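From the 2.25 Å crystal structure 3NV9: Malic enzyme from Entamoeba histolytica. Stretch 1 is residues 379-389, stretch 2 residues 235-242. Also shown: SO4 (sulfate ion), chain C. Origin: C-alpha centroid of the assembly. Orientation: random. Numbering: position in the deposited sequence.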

# COMPACT_ATOMS: atom_id res chain seq x y z
N THR A 379 -10.51 -15.92 -15.18
CA THR A 379 -11.30 -17.13 -15.51
C THR A 379 -10.42 -18.33 -15.36
O THR A 379 -9.20 -18.18 -15.30
CB THR A 379 -11.84 -17.10 -16.94
OG1 THR A 379 -10.71 -17.09 -17.82
CG2 THR A 379 -12.68 -15.85 -17.16
N ASP A 380 -11.02 -19.52 -15.33
CA ASP A 380 -10.28 -20.77 -15.29
C ASP A 380 -9.46 -20.92 -16.59
O ASP A 380 -8.33 -21.37 -16.58
CB ASP A 380 -11.20 -21.98 -15.11
CG ASP A 380 -11.76 -22.12 -13.69
OD1 ASP A 380 -11.40 -21.30 -12.80
OD2 ASP A 380 -12.56 -23.09 -13.45
N ASN A 381 -10.01 -20.49 -17.71
CA ASN A 381 -9.28 -20.56 -18.96
C ASN A 381 -7.97 -19.77 -18.90
O ASN A 381 -6.93 -20.24 -19.36
CB ASN A 381 -10.17 -20.09 -20.09
CG ASN A 381 -11.27 -21.10 -20.41
OD1 ASN A 381 -11.24 -22.23 -19.94
ND2 ASN A 381 -12.25 -20.69 -21.23
N MET A 382 -8.05 -18.60 -18.29
CA MET A 382 -6.92 -17.71 -18.17
C MET A 382 -5.86 -18.39 -17.30
O MET A 382 -4.68 -18.41 -17.68
CB MET A 382 -7.37 -16.40 -17.56
CG MET A 382 -8.00 -15.48 -18.56
SD MET A 382 -8.89 -14.18 -17.69
CE MET A 382 -7.50 -13.15 -17.08
N ALA A 383 -6.29 -18.97 -16.17
CA ALA A 383 -5.37 -19.75 -15.33
C ALA A 383 -4.68 -20.85 -16.10
O ALA A 383 -3.52 -21.13 -15.86
CB ALA A 383 -6.09 -20.35 -14.15
N ILE A 384 -5.43 -21.50 -16.99
CA ILE A 384 -4.90 -22.64 -17.77
C ILE A 384 -3.92 -22.14 -18.85
O ILE A 384 -2.91 -22.75 -19.10
CB ILE A 384 -6.04 -23.50 -18.36
CG1 ILE A 384 -6.72 -24.34 -17.23
CG2 ILE A 384 -5.52 -24.41 -19.50
CD1 ILE A 384 -8.07 -24.97 -17.58
N ALA A 385 -4.20 -21.01 -19.45
CA ALA A 385 -3.28 -20.46 -20.43
C ALA A 385 -1.89 -20.22 -19.74
O ALA A 385 -0.85 -20.53 -20.30
CB ALA A 385 -3.87 -19.13 -20.98
N ALA A 386 -1.90 -19.68 -18.51
CA ALA A 386 -0.66 -19.46 -17.79
C ALA A 386 0.05 -20.76 -17.57
O ALA A 386 1.30 -20.80 -17.66
CB ALA A 386 -0.87 -18.71 -16.46
N SER A 387 -0.71 -21.84 -17.29
CA SER A 387 -0.11 -23.17 -17.10
C SER A 387 0.60 -23.64 -18.35
O SER A 387 1.69 -24.19 -18.26
CB SER A 387 -1.13 -24.26 -16.77
OG SER A 387 -2.02 -23.90 -15.78
N ARG A 388 -0.01 -23.46 -19.51
CA ARG A 388 0.63 -23.98 -20.74
C ARG A 388 1.85 -23.15 -21.01
O ARG A 388 2.88 -23.71 -21.33
CB ARG A 388 -0.30 -23.97 -21.95
CG ARG A 388 -1.54 -24.87 -21.82
CD ARG A 388 -2.41 -24.85 -23.12
NE ARG A 388 -3.65 -25.61 -22.94
CZ ARG A 388 -3.72 -26.92 -22.65
NH1 ARG A 388 -2.62 -27.67 -22.51
NH2 ARG A 388 -4.92 -27.49 -22.49
N ALA A 389 1.75 -21.83 -20.84
CA ALA A 389 2.87 -20.91 -21.02
C ALA A 389 4.03 -21.30 -20.11
O ALA A 389 5.20 -21.27 -20.55
CB ALA A 389 2.43 -19.48 -20.73
S SO4 C . -15.25 -18.75 -14.96
O1 SO4 C . -16.16 -19.35 -15.91
O2 SO4 C . -15.14 -17.33 -15.27
O3 SO4 C . -15.78 -18.92 -13.61
O4 SO4 C . -14.01 -19.49 -14.98
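Stretch 2, residues 235-242: LRLIVTAG

This is a small helix-to-helix contact, far apart in sequence, in which a salt bridge and a water bridge border an apolar patch centred on Leu237. Stretch 1 is helical from Asp380 to Ala389, and the helix continues later in the chain. Thr379 precedes it as the N-cap, with phi/psi of -88/166°. Stretch 2 comes in already helical at Leu235, as part of a helix that begins earlier in the chain. Within it, Val239 N bonds to Leu235 O at 3.0 Å, Thr240 N to Arg236 O at 3.0 Å and Ala241 N to Leu237 O at 2.9 Å. Gly242 then leaves helical angles with phi/psi of 128/9°, closing a Schellman motif. Its N bonds to Val239 O at 2.8 Å. At these angles a CB would be jammed against the carbonyl O of Ala241, so the turn itself calls for glycine.

The two helices are steeply crossed. Their N-to-C directions differ by 77°, with a signed crossing angle of -77°, and the axes approach to 10.5 Å. The backbones come nearest at Asp380 and Leu237, whose CA atoms are 6.9 Å apart. The contact buries 350 Å², both sides summed.

The polar link lies in the first turn of helix 380-389. Asp380 points its CA-to-CB bond toward stretch 2. The CA-to-CB bond of Arg236 points sideways, but the end of its long side chain comes nearer. The two form a salt bridge with two hydrogen bonds. Arg236 NE donates to Asp380 OD2 at 2.7 Å, and Arg236 NH2 donates to Asp380 OD1 at 3.2 Å. The carboxylate thus meets the guanidinium at its edge, near the plane. Water 1 adds a second link: it donates to Asp380 OD2 at 2.9 Å and is hydrogen-bonded to Thr240 OG1 at 2.6 Å. Asp380 N is engaged too, donating to sulfate O4 at 3.0 Å.

Leu237 has the largest area covered by stretch 1 of any residue in stretch 2. Its CD2 lies 3.6 Å from Asp380 CB, and its CD1 lies 3.8 Å from Ala383 CB. Ile384 also points toward stretch 2. Its CD1 is 4.1 Å from Leu237 CD2, 3.9 Å from Leu237 O and 3.8 Å from Thr240 CG2. The spacing from Asp380 to Ala383 and Ile384 is three and four residues, so one side of the helix carries all three contacts.

Further along stretch 1 the contact thins out. Arg388 starts sideways, but its end comes nearer, and its NH2 is 4.4 Å from Ala241 O. That is too long for a hydrogen bond. Ala241 points toward stretch 1, yet its side chain comes no closer than 4.6 Å. Ile238 points away from stretch 1 and makes no contact with it.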

# COMPACT_ATOMS: atom_id res chain seq x y z
N LEU A 235 -7.85 -29.99 -8.91
CA LEU A 235 -8.66 -31.03 -9.51
C LEU A 235 -9.50 -30.45 -10.63
O LEU A 235 -9.51 -30.98 -11.73
CB LEU A 235 -9.56 -31.69 -8.46
CG LEU A 235 -10.26 -32.99 -8.84
CD1 LEU A 235 -10.50 -33.75 -7.55
CD2 LEU A 235 -11.59 -32.64 -9.58
N ARG A 236 -10.19 -29.35 -10.36
CA ARG A 236 -11.03 -28.75 -11.36
C ARG A 236 -10.27 -28.28 -12.62
O ARG A 236 -10.77 -28.47 -13.77
CB ARG A 236 -11.78 -27.58 -10.78
CG ARG A 236 -12.66 -26.91 -11.86
CD ARG A 236 -13.48 -25.77 -11.31
NE ARG A 236 -12.74 -24.52 -11.16
CZ ARG A 236 -12.51 -23.89 -10.01
NH1 ARG A 236 -12.89 -24.42 -8.85
NH2 ARG A 236 -11.87 -22.73 -10.01
N LEU A 237 -9.10 -27.66 -12.45
CA LEU A 237 -8.39 -27.23 -13.66
C LEU A 237 -7.89 -28.43 -14.41
O LEU A 237 -7.90 -28.40 -15.64
CB LEU A 237 -7.22 -26.25 -13.41
CG LEU A 237 -7.66 -24.88 -12.90
CD1 LEU A 237 -6.48 -23.87 -12.90
CD2 LEU A 237 -8.88 -24.37 -13.63
N ILE A 238 -7.44 -29.45 -13.68
CA ILE A 238 -6.82 -30.66 -14.26
C ILE A 238 -7.81 -31.49 -15.10
O ILE A 238 -7.40 -32.06 -16.14
CB ILE A 238 -6.12 -31.49 -13.19
CG1 ILE A 238 -4.76 -30.83 -12.84
CG2 ILE A 238 -5.86 -32.95 -13.61
CD1 ILE A 238 -4.18 -31.22 -11.42
N VAL A 239 -9.08 -31.53 -14.63
CA VAL A 239 -10.24 -32.05 -15.38
C VAL A 239 -10.49 -31.17 -16.60
O VAL A 239 -10.40 -31.67 -17.69
CB VAL A 239 -11.51 -32.34 -14.46
CG1 VAL A 239 -12.82 -32.47 -15.26
CG2 VAL A 239 -11.29 -33.60 -13.66
N THR A 240 -10.65 -29.87 -16.45
CA THR A 240 -10.93 -29.02 -17.62
C THR A 240 -9.84 -29.18 -18.71
O THR A 240 -10.14 -29.15 -19.89
CB THR A 240 -11.05 -27.57 -17.25
OG1 THR A 240 -12.04 -27.41 -16.25
CG2 THR A 240 -11.38 -26.71 -18.45
N ALA A 241 -8.59 -29.40 -18.27
CA ALA A 241 -7.44 -29.56 -19.16
C ALA A 241 -7.36 -30.94 -19.82
O ALA A 241 -6.53 -31.17 -20.69
CB ALA A 241 -6.11 -29.25 -18.44
N GLY A 242 -8.22 -31.85 -19.37
CA GLY A 242 -8.42 -33.12 -20.10
C GLY A 242 -8.33 -34.42 -19.33
O GLY A 242 -8.30 -35.48 -19.95
O HOH W 1 -12.59 -24.92 -15.73